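Local coordinates for protein erythrocyte binding antigen 140 (Plasmodium falciparum, PDB 4GF2) that probably binds a sialylated receptor, glycophorin C, on the host red cell surface through its paired Duffy-binding-like domains during erythrocyte invasion, at residues Leu350-Tyr364 with Tyr416-Lys429. The protein carries 3 engineered substitutions. Residues are numbered along the deposited sequence; the frame is centred on the assembly and turned at random.
Sequences LGRTYLLHRGHEEDY and YGKKMEENLNKVNK
One face of the Tyr364 ring lies against Leu424, whose CD1 sits 4.0 Å above the ring plane toward the rim, while Met420 O meets the ring near its edge. The S of Met420 approaches obliquely, 4.7 Å from SD to the Tyr364 ring centroid, a Met-aromatic contact, and Trp445 of helix 435-457 adds an edge-to-face ring. With CG anti to the backbone N (chi1 -173°), Tyr364 enters a hole formed by Met420, Asn423, Leu424 and Val427, and its OH donates to Met420 O at 2.7 Å. That hydroxyl comes from above the carbonyl plane, opposite the face used by Leu424 N, so Met420 O serves two donors. At the other end, Tyr416 has Thr353 OG1 in plane at its ring edge, and Tyr416 CE1 lies 4.0 Å from Tyr354 CD2, edge beside edge. Thr353 OG1 donates to Tyr416 O (3.0 Å), in the carbonyl plane on a lone pair, and Thr353 CG2 lies 3.5 Å from Met420 SD. Beyond Tyr364, Gly359 O receives a CA-H...O contact from Val427 CA (3.6 Å); Lys429 NZ binds Lys426 O and, only weakly, Gly359 O. This contact joins loop 350-360 and the first turn of helix 361-382 to helix 415-427 within the second Duffy-binding-like domain. The Tyr364 hydroxyl gives its buried ring a polar partner, whereas that of Thr353 ties the 353-355 turn to the backbone at Tyr416.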
ATOM      1  N   LEU A 350       8.273  17.230  -3.805  1.00 38.50           N
ATOM      2  CA  LEU A 350       7.060  16.440  -3.965  1.00 39.79           C
ATOM      3  C   LEU A 350       7.281  15.257  -4.903  1.00 39.86           C
ATOM      4  O   LEU A 350       6.463  14.345  -4.969  1.00 40.65           O
ATOM      5  CB  LEU A 350       5.933  17.321  -4.501  1.00 42.06           C
ATOM      6  CG  LEU A 350       5.508  18.470  -3.584  1.00 44.05           C
ATOM      7  CD1 LEU A 350       4.460  19.324  -4.273  1.00 47.56           C
ATOM      8  CD2 LEU A 350       4.981  17.940  -2.257  1.00 41.87           C
ATOM      9  N   GLY A 351       8.389  15.270  -5.632  1.00 38.29           N
ATOM     10  CA  GLY A 351       8.698  14.190  -6.549  1.00 37.29           C
ATOM     11  C   GLY A 351       7.723  14.110  -7.706  1.00 37.06           C
ATOM     12  O   GLY A 351       6.952  15.036  -7.959  1.00 34.84           O
ATOM     13  N   ARG A 352       7.753  12.977  -8.397  1.00 41.35           N
ATOM     14  CA  ARG A 352       6.979  12.783  -9.612  1.00 48.66           C
ATOM     15  C   ARG A 352       5.535  12.447  -9.268  1.00 54.16           C
ATOM     16  O   ARG A 352       5.100  11.302  -9.403  1.00 54.58           O
ATOM     17  CB  ARG A 352       7.613  11.666 -10.438  1.00 51.23           C
ATOM     18  CG  ARG A 352       9.106  11.861 -10.640  1.00 52.64           C
ATOM     19  CD  ARG A 352       9.787  10.610 -11.152  1.00 56.64           C
ATOM     20  NE  ARG A 352      11.228  10.655 -10.920  1.00 62.25           N
ATOM     21  CZ  ARG A 352      12.089  11.349 -11.658  1.00 70.42           C
ATOM     22  NH1 ARG A 352      11.667  12.073 -12.689  1.00 74.64           N
ATOM     23  NH2 ARG A 352      13.382  11.324 -11.364  1.00 73.71           N
ATOM     24  N   THR A 353       4.798  13.460  -8.822  1.00 58.34           N
ATOM     25  CA  THR A 353       3.421  13.276  -8.377  1.00 59.25           C
ATOM     26  C   THR A 353       2.481  12.947  -9.536  1.00 60.40           C
ATOM     27  O   THR A 353       1.402  12.395  -9.329  1.00 61.05           O
ATOM     28  CB  THR A 353       2.899  14.530  -7.650  1.00 57.15           C
ATOM     29  OG1 THR A 353       2.984  15.663  -8.522  1.00 58.82           O
ATOM     30  CG2 THR A 353       3.716  14.802  -6.395  1.00 52.82           C
ATOM     31  N   TYR A 354       2.896  13.282 -10.755  1.00 59.83           N
ATOM     32  CA  TYR A 354       2.078  13.031 -11.939  1.00 59.31           C
ATOM     33  C   TYR A 354       1.981  11.544 -12.274  1.00 60.33           C
ATOM     34  O   TYR A 354       1.236  11.159 -13.177  1.00 62.71           O
ATOM     35  CB  TYR A 354       2.629  13.800 -13.146  1.00 58.71           C
ATOM     36  CG  TYR A 354       4.079  13.494 -13.467  1.00 58.65           C
ATOM     37  CD1 TYR A 354       4.424  12.442 -14.310  1.00 63.73           C
ATOM     38  CD2 TYR A 354       5.103  14.263 -12.927  1.00 57.30           C
ATOM     39  CE1 TYR A 354       5.750  12.165 -14.601  1.00 67.36           C
ATOM     40  CE2 TYR A 354       6.428  13.990 -13.208  1.00 60.74           C
ATOM     41  CZ  TYR A 354       6.747  12.944 -14.045  1.00 67.24           C
ATOM     42  OH  TYR A 354       8.068  12.685 -14.320  1.00 72.98           O
ATOM     43  N   LEU A 355       2.721  10.711 -11.548  1.00 59.82           N
ATOM     44  CA  LEU A 355       2.736   9.273 -11.817  1.00 63.90           C
ATOM     45  C   LEU A 355       1.686   8.494 -11.021  1.00 62.83           C
ATOM     46  O   LEU A 355       1.362   7.358 -11.368  1.00 67.11           O
ATOM     47  CB  LEU A 355       4.124   8.694 -11.539  1.00 67.35           C
ATOM     48  CG  LEU A 355       5.216   9.086 -12.539  1.00 72.37           C
ATOM     49  CD1 LEU A 355       6.555   8.523 -12.100  1.00 74.92           C
ATOM     50  CD2 LEU A 355       4.873   8.617 -13.949  1.00 76.14           C
ATOM     51  N   LEU A 356       1.155   9.095  -9.961  1.00 57.42           N
ATOM     52  CA  LEU A 356       0.155   8.421  -9.140  1.00 55.03           C
ATOM     53  C   LEU A 356      -1.238   8.582  -9.742  1.00 58.34           C
ATOM     54  O   LEU A 356      -2.157   9.075  -9.089  1.00 59.00           O
ATOM     55  CB  LEU A 356       0.176   8.962  -7.711  1.00 51.73           C
ATOM     56  CG  LEU A 356       1.431   8.664  -6.886  1.00 52.53           C
ATOM     57  CD1 LEU A 356       1.849   7.194  -7.016  1.00 52.64           C
ATOM     58  CD2 LEU A 356       2.572   9.591  -7.265  1.00 55.99           C
ATOM     59  N   HIS A 357      -1.392   8.151 -10.989  1.00 63.18           N
ATOM     60  CA  HIS A 357      -2.641   8.352 -11.708  1.00 68.51           C
ATOM     61  C   HIS A 357      -3.556   7.133 -11.596  1.00 69.42           C
ATOM     62  O   HIS A 357      -4.729   7.199 -11.964  1.00 68.72           O
ATOM     63  CB  HIS A 357      -2.355   8.658 -13.182  1.00 74.84           C
ATOM     64  CG  HIS A 357      -1.730   7.518 -13.922  1.00 80.52           C
ATOM     65  ND1 HIS A 357      -0.363   7.367 -14.041  1.00 81.27           N
ATOM     66  CD2 HIS A 357      -2.282   6.470 -14.576  1.00 85.46           C
ATOM     67  CE1 HIS A 357      -0.104   6.276 -14.738  1.00 85.06           C
ATOM     68  NE2 HIS A 357      -1.249   5.712 -15.076  1.00 87.40           N
ATOM     69  N   ARG A 358      -3.024   6.026 -11.085  1.00 71.28           N
ATOM     70  CA  ARG A 358      -3.779   4.777 -11.024  1.00 75.31           C
ATOM     71  C   ARG A 358      -4.690   4.711  -9.796  1.00 72.45           C
ATOM     72  O   ARG A 358      -5.630   3.917  -9.753  1.00 76.46           O
ATOM     73  CB  ARG A 358      -2.828   3.577 -11.062  1.00 79.17           C
ATOM     74  CG  ARG A 358      -1.946   3.551 -12.304  1.00 84.53           C
ATOM     75  CD  ARG A 358      -1.407   2.160 -12.604  1.00 91.78           C
ATOM     76  NE  ARG A 358      -0.784   2.099 -13.926  1.00 98.05           N
ATOM     77  CZ  ARG A 358      -0.417   0.976 -14.537  1.00103.75           C
ATOM     78  NH1 ARG A 358      -0.606  -0.201 -13.954  1.00106.54           N
ATOM     79  NH2 ARG A 358       0.140   1.028 -15.740  1.00106.03           N
ATOM     80  N   GLY A 359      -4.405   5.545  -8.801  1.00 65.36           N
ATOM     81  CA  GLY A 359      -5.288   5.702  -7.659  1.00 61.80           C
ATOM     82  C   GLY A 359      -5.196   4.616  -6.600  1.00 58.25           C
ATOM     83  O   GLY A 359      -6.201   4.277  -5.975  1.00 58.64           O
ATOM     84  N   HIS A 360      -4.001   4.070  -6.388  1.00 55.31           N
ATOM     85  CA  HIS A 360      -3.795   3.079  -5.340  0.58 56.09           C
ATOM     86  C   HIS A 360      -3.348   3.779  -4.061  1.00 51.34           C
ATOM     87  O   HIS A 360      -2.345   4.492  -4.052  1.00 46.67           O
ATOM     88  CB  HIS A 360      -2.757   2.041  -5.773  0.58 57.42           C
ATOM     89  CG  HIS A 360      -3.162   1.240  -6.972  0.58 60.44           C
ATOM     90  ND1 HIS A 360      -4.217   0.352  -6.952  0.58 64.23           N
ATOM     91  CD2 HIS A 360      -2.650   1.185  -8.225  0.58 60.63           C
ATOM     92  CE1 HIS A 360      -4.340  -0.209  -8.142  0.58 66.27           C
ATOM     93  NE2 HIS A 360      -3.401   0.278  -8.932  0.58 64.14           N
ATOM     94  N   GLU A 361      -4.097   3.577  -2.983  1.00 44.11           N
ATOM     95  CA  GLU A 361      -3.809   4.259  -1.726  1.00 44.99           C
ATOM     96  C   GLU A 361      -2.413   3.951  -1.195  1.00 42.07           C
ATOM     97  O   GLU A 361      -1.715   4.848  -0.728  1.00 41.12           O
ATOM     98  CB  GLU A 361      -4.844   3.918  -0.653  1.00 54.58           C
ATOM     99  CG  GLU A 361      -4.789   4.887   0.528  1.00 62.32           C
ATOM    100  CD  GLU A 361      -5.646   4.464   1.704  1.00 74.42           C
ATOM    101  OE1 GLU A 361      -6.797   4.029   1.487  1.00 77.95           O
ATOM    102  OE2 GLU A 361      -5.165   4.577   2.851  1.00 80.02           O
ATOM    103  N   GLU A 362      -2.010   2.686  -1.259  1.00 42.28           N
ATOM    104  CA  GLU A 362      -0.718   2.279  -0.717  1.00 45.90           C
ATOM    105  C   GLU A 362       0.429   2.920  -1.486  1.00 45.61           C
ATOM    106  O   GLU A 362       1.426   3.326  -0.894  1.00 47.87           O
ATOM    107  CB  GLU A 362      -0.575   0.756  -0.718  1.00 54.72           C
ATOM    108  CG  GLU A 362      -1.465   0.055   0.299  1.00 66.97           C
ATOM    109  CD  GLU A 362      -1.289   0.601   1.709  1.00 77.35           C
ATOM    110  OE1 GLU A 362      -0.137   0.882   2.108  1.00 79.32           O
ATOM    111  OE2 GLU A 362      -2.306   0.757   2.418  1.00 83.64           O
ATOM    112  N   ASP A 363       0.287   3.014  -2.803  1.00 43.64           N
ATOM    113  CA  ASP A 363       1.286   3.695  -3.614  1.00 42.15           C
ATOM    114  C   ASP A 363       1.306   5.169  -3.248  1.00 39.42           C
ATOM    115  O   ASP A 363       2.366   5.782  -3.136  1.00 38.27           O
ATOM    116  CB  ASP A 363       0.984   3.535  -5.104  1.00 44.56           C
ATOM    117  CG  ASP A 363       1.240   2.130  -5.605  1.00 50.92           C
ATOM    118  OD1 ASP A 363       1.944   1.370  -4.909  1.00 52.67           O
ATOM    119  OD2 ASP A 363       0.746   1.785  -6.700  1.00 54.60           O
ATOM    120  N   TYR A 364       0.125   5.738  -3.053  1.00 38.19           N
ATOM    121  CA  TYR A 364       0.028   7.157  -2.759  1.00 35.97           C
ATOM    122  C   TYR A 364       0.667   7.459  -1.408  1.00 34.55           C
ATOM    123  O   TYR A 364       1.429   8.415  -1.274  1.00 33.32           O
ATOM    124  CB  TYR A 364      -1.428   7.616  -2.776  1.00 37.72           C
ATOM    125  CG  TYR A 364      -1.562   9.108  -2.653  1.00 38.53           C
ATOM    126  CD1 TYR A 364      -1.634   9.711  -1.410  1.00 39.08           C
ATOM    127  CD2 TYR A 364      -1.591   9.919  -3.780  1.00 38.91           C
ATOM    128  CE1 TYR A 364      -1.744  11.077  -1.287  1.00 38.78           C
ATOM    129  CE2 TYR A 364      -1.701  11.292  -3.668  1.00 38.54           C
ATOM    130  CZ  TYR A 364      -1.779  11.864  -2.415  1.00 38.83           C
ATOM    131  OH  TYR A 364      -1.887  13.229  -2.278  1.00 38.54           O
ATOM    132  N   TYR A 416       2.856  20.549  -9.370  1.00 38.04           N
ATOM    133  CA  TYR A 416       3.078  19.288  -8.665  1.00 37.46           C
ATOM    134  C   TYR A 416       2.193  19.142  -7.437  1.00 39.55           C
ATOM    135  O   TYR A 416       1.715  18.047  -7.137  1.00 40.04           O
ATOM    136  CB  TYR A 416       4.551  19.130  -8.301  1.00 34.50           C
ATOM    137  CG  TYR A 416       5.427  19.036  -9.520  1.00 32.48           C
ATOM    138  CD1 TYR A 416       5.566  17.841 -10.211  1.00 32.45           C
ATOM    139  CD2 TYR A 416       6.098  20.152  -9.997  1.00 31.05           C
ATOM    140  CE1 TYR A 416       6.368  17.761 -11.340  1.00 33.63           C
ATOM    141  CE2 TYR A 416       6.890  20.082 -11.116  1.00 32.36           C
ATOM    142  CZ  TYR A 416       7.022  18.890 -11.787  1.00 34.17           C
ATOM    143  OH  TYR A 416       7.824  18.839 -12.899  1.00 36.47           O
ATOM    144  N   GLY A 417       1.960  20.246  -6.738  1.00 40.54           N
ATOM    145  CA  GLY A 417       1.000  20.254  -5.649  1.00 39.98           C
ATOM    146  C   GLY A 417      -0.380  19.822  -6.121  1.00 38.43           C
ATOM    147  O   GLY A 417      -0.979  18.916  -5.549  1.00 36.85           O
ATOM    148  N   LYS A 418      -0.878  20.469  -7.172  1.00 38.88           N
ATOM    149  CA  LYS A 418      -2.195  20.161  -7.725  1.00 39.96           C
ATOM    150  C   LYS A 418      -2.349  18.683  -8.044  1.00 38.88           C
ATOM    151  O   LYS A 418      -3.352  18.062  -7.693  1.00 39.18           O
ATOM    152  CB  LYS A 418      -2.446  20.959  -9.003  1.00 44.87           C
ATOM    153  CG  LYS A 418      -3.220  22.244  -8.818  1.00 52.56           C
ATOM    154  CD  LYS A 418      -4.525  22.203  -9.604  1.00 61.87           C
ATOM    155  CE  LYS A 418      -4.998  23.597  -9.984  1.00 70.26           C
ATOM    156  NZ  LYS A 418      -6.276  23.565 -10.749  1.00 75.75           N
ATOM    157  N   LYS A 419      -1.361  18.123  -8.727  1.00 39.09           N
ATOM    158  CA  LYS A 419      -1.421  16.716  -9.104  1.00 41.58           C
ATOM    159  C   LYS A 419      -1.403  15.811  -7.882  1.00 41.37           C
ATOM    160  O   LYS A 419      -1.974  14.723  -7.901  1.00 44.07           O
ATOM    161  CB  LYS A 419      -0.286  16.362 -10.064  1.00 44.36           C
ATOM    162  CG  LYS A 419      -0.507  16.956 -11.438  1.00 48.19           C
ATOM    163  CD  LYS A 419       0.333  16.285 -12.497  1.00 50.74           C
ATOM    164  CE  LYS A 419      -0.031  16.793 -13.881  1.00 54.33           C
ATOM    165  NZ  LYS A 419      -1.471  16.597 -14.205  1.00 55.56           N
ATOM    166  N   MET A 420      -0.756  16.267  -6.817  1.00 38.80           N
ATOM    167  CA  MET A 420      -0.743  15.518  -5.575  1.00 37.39           C
ATOM    168  C   MET A 420      -2.165  15.455  -5.023  1.00 35.44           C
ATOM    169  O   MET A 420      -2.640  14.396  -4.602  1.00 35.66           O
ATOM    170  CB  MET A 420       0.198  16.182  -4.569  1.00 40.06           C
ATOM    171  CG  MET A 420       0.581  15.294  -3.406  1.00 42.76           C
ATOM    172  SD  MET A 420       1.404  13.788  -3.953  1.00 55.96           S
ATOM    173  CE  MET A 420       1.522  12.885  -2.412  1.00 74.71           C
ATOM    174  N   GLU A 421      -2.847  16.594  -5.047  1.00 34.82           N
ATOM    175  CA  GLU A 421      -4.206  16.694  -4.540  1.00 37.10           C
ATOM    176  C   GLU A 421      -5.167  15.866  -5.383  1.00 39.81           C
ATOM    177  O   GLU A 421      -5.981  15.105  -4.858  1.00 41.01           O
ATOM    178  CB  GLU A 421      -4.652  18.155  -4.547  1.00 38.33           C
ATOM    179  CG  GLU A 421      -6.078  18.373  -4.100  1.00 41.05           C
ATOM    180  CD  GLU A 421      -6.519  19.811  -4.267  1.00 42.84           C
ATOM    181  OE1 GLU A 421      -5.646  20.671  -4.502  1.00 41.20           O
ATOM    182  OE2 GLU A 421      -7.735  20.080  -4.168  1.00 45.59           O
ATOM    183  N   GLU A 422      -5.072  16.029  -6.696  1.00 40.61           N
ATOM    184  CA  GLU A 422      -5.976  15.355  -7.614  1.00 42.06           C
ATOM    185  C   GLU A 422      -5.771  13.845  -7.583  1.00 43.04           C
ATOM    186  O   GLU A 422      -6.712  13.079  -7.764  1.00 47.25           O
ATOM    187  CB  GLU A 422      -5.777  15.894  -9.028  1.00 43.42           C
ATOM    188  CG  GLU A 422      -6.162  17.358  -9.173  1.00 48.42           C
ATOM    189  CD  GLU A 422      -5.777  17.933 -10.525  1.00 55.84           C
ATOM    190  OE1 GLU A 422      -4.864  17.369 -11.170  1.00 60.01           O
ATOM    191  OE2 GLU A 422      -6.386  18.944 -10.942  1.00 59.15           O
ATOM    192  N   ASN A 423      -4.542  13.414  -7.334  1.00 38.62           N
ATOM    193  CA  ASN A 423      -4.260  11.989  -7.308  1.00 36.82           C
ATOM    194  C   ASN A 423      -4.745  11.327  -6.027  1.00 40.27           C
ATOM    195  O   ASN A 423      -4.929  10.112  -5.983  1.00 44.64           O
ATOM    196  CB  ASN A 423      -2.776  11.731  -7.551  1.00 33.36           C
ATOM    197  CG  ASN A 423      -2.421  11.830  -9.014  1.00 35.16           C
ATOM    198  OD1 ASN A 423      -3.273  11.618  -9.875  1.00 40.35           O
ATOM    199  ND2 ASN A 423      -1.176  12.153  -9.308  1.00 32.49           N
ATOM    200  N   LEU A 424      -4.968  12.127  -4.992  1.00 38.67           N
ATOM    201  CA  LEU A 424      -5.619  11.629  -3.790  1.00 39.30           C
ATOM    202  C   LEU A 424      -7.120  11.522  -4.031  1.00 39.40           C
ATOM    203  O   LEU A 424      -7.779  10.617  -3.515  1.00 41.07           O
ATOM    204  CB  LEU A 424      -5.342  12.539  -2.600  1.00 40.29           C
ATOM    205  CG  LEU A 424      -5.989  12.079  -1.294  1.00 42.91           C
ATOM    206  CD1 LEU A 424      -5.708  10.606  -1.039  1.00 44.68           C
ATOM    207  CD2 LEU A 424      -5.480  12.921  -0.142  1.00 42.27           C
ATOM    208  N   ASN A 425      -7.659  12.449  -4.819  1.00 38.37           N
ATOM    209  CA  ASN A 425      -9.045  12.354  -5.250  1.00 41.28           C
ATOM    210  C   ASN A 425      -9.263  11.055  -6.012  1.00 44.40           C
ATOM    211  O   ASN A 425     -10.292  10.403  -5.857  1.00 46.12           O
ATOM    212  CB  ASN A 425      -9.433  13.544  -6.125  1.00 41.66           C
ATOM    213  CG  ASN A 425      -9.512  14.845  -5.346  1.00 42.38           C
ATOM    214  OD1 ASN A 425      -9.556  14.850  -4.115  1.00 44.18           O
ATOM    215  ND2 ASN A 425      -9.544  15.958  -6.066  1.00 41.98           N
ATOM    216  N   LYS A 426      -8.281  10.672  -6.823  1.00 45.51           N
ATOM    217  CA  LYS A 426      -8.360   9.420  -7.570  1.00 48.77           C
ATOM    218  C   LYS A 426      -8.407   8.219  -6.632  1.00 46.21           C
ATOM    219  O   LYS A 426      -9.140   7.263  -6.878  1.00 48.41           O
ATOM    220  CB  LYS A 426      -7.180   9.286  -8.533  1.00 54.02           C
ATOM    221  CG  LYS A 426      -7.243  10.231  -9.714  1.00 63.43           C
ATOM    222  CD  LYS A 426      -6.140   9.943 -10.715  1.00 74.64           C
ATOM    223  CE  LYS A 426      -6.190  10.915 -11.884  1.00 85.81           C
ATOM    224  NZ  LYS A 426      -5.158  10.615 -12.917  1.00 92.69           N
ATOM    225  N   VAL A 427      -7.625   8.262  -5.560  1.00 42.96           N
ATOM    226  CA  VAL A 427      -7.671   7.204  -4.557  1.00 44.13           C
ATOM    227  C   VAL A 427      -9.096   7.047  -4.041  1.00 49.38           C
ATOM    228  O   VAL A 427      -9.556   5.932  -3.780  1.00 52.26           O
ATOM    229  CB  VAL A 427      -6.733   7.494  -3.379  1.00 40.93           C
ATOM    230  CG1 VAL A 427      -6.976   6.504  -2.247  1.00 40.58           C
ATOM    231  CG2 VAL A 427      -5.284   7.445  -3.836  1.00 40.45           C
ATOM    232  N   ASN A 428      -9.791   8.171  -3.897  1.00 50.28           N
ATOM    233  CA  ASN A 428     -11.191   8.162  -3.487  1.00 52.52           C
ATOM    234  C   ASN A 428     -12.082   7.590  -4.585  1.00 53.75           C
ATOM    235  O   ASN A 428     -12.219   8.182  -5.654  1.00 52.74           O
ATOM    236  CB  ASN A 428     -11.639   9.578  -3.132  1.00 51.55           C
ATOM    237  CG  ASN A 428     -13.071   9.636  -2.655  1.00 54.04           C
ATOM    238  OD1 ASN A 428     -13.733   8.609  -2.498  1.00 56.33           O
ATOM    239  ND2 ASN A 428     -13.558  10.845  -2.415  1.00 53.74           N
ATOM    240  N   LYS A 429     -12.688   6.437  -4.314  1.00 55.10           N
ATOM    241  CA  LYS A 429     -13.474   5.730  -5.320  1.00 55.24           C
ATOM    242  C   LYS A 429     -14.955   6.069  -5.222  1.00 56.37           C
ATOM    243  O   LYS A 429     -15.775   5.524  -5.961  1.00 57.03           O
ATOM    244  CB  LYS A 429     -13.280   4.218  -5.174  1.00 57.66           C
ATOM    245  CG  LYS A 429     -11.831   3.770  -5.248  1.00 58.89           C
ATOM    246  CD  LYS A 429     -11.174   4.209  -6.546  1.00 62.59           C
ATOM    247  CE  LYS A 429      -9.712   3.798  -6.602  1.00 66.06           C
ATOM    248  NZ  LYS A 429      -9.046   4.290  -7.843  1.00 67.58           N
TER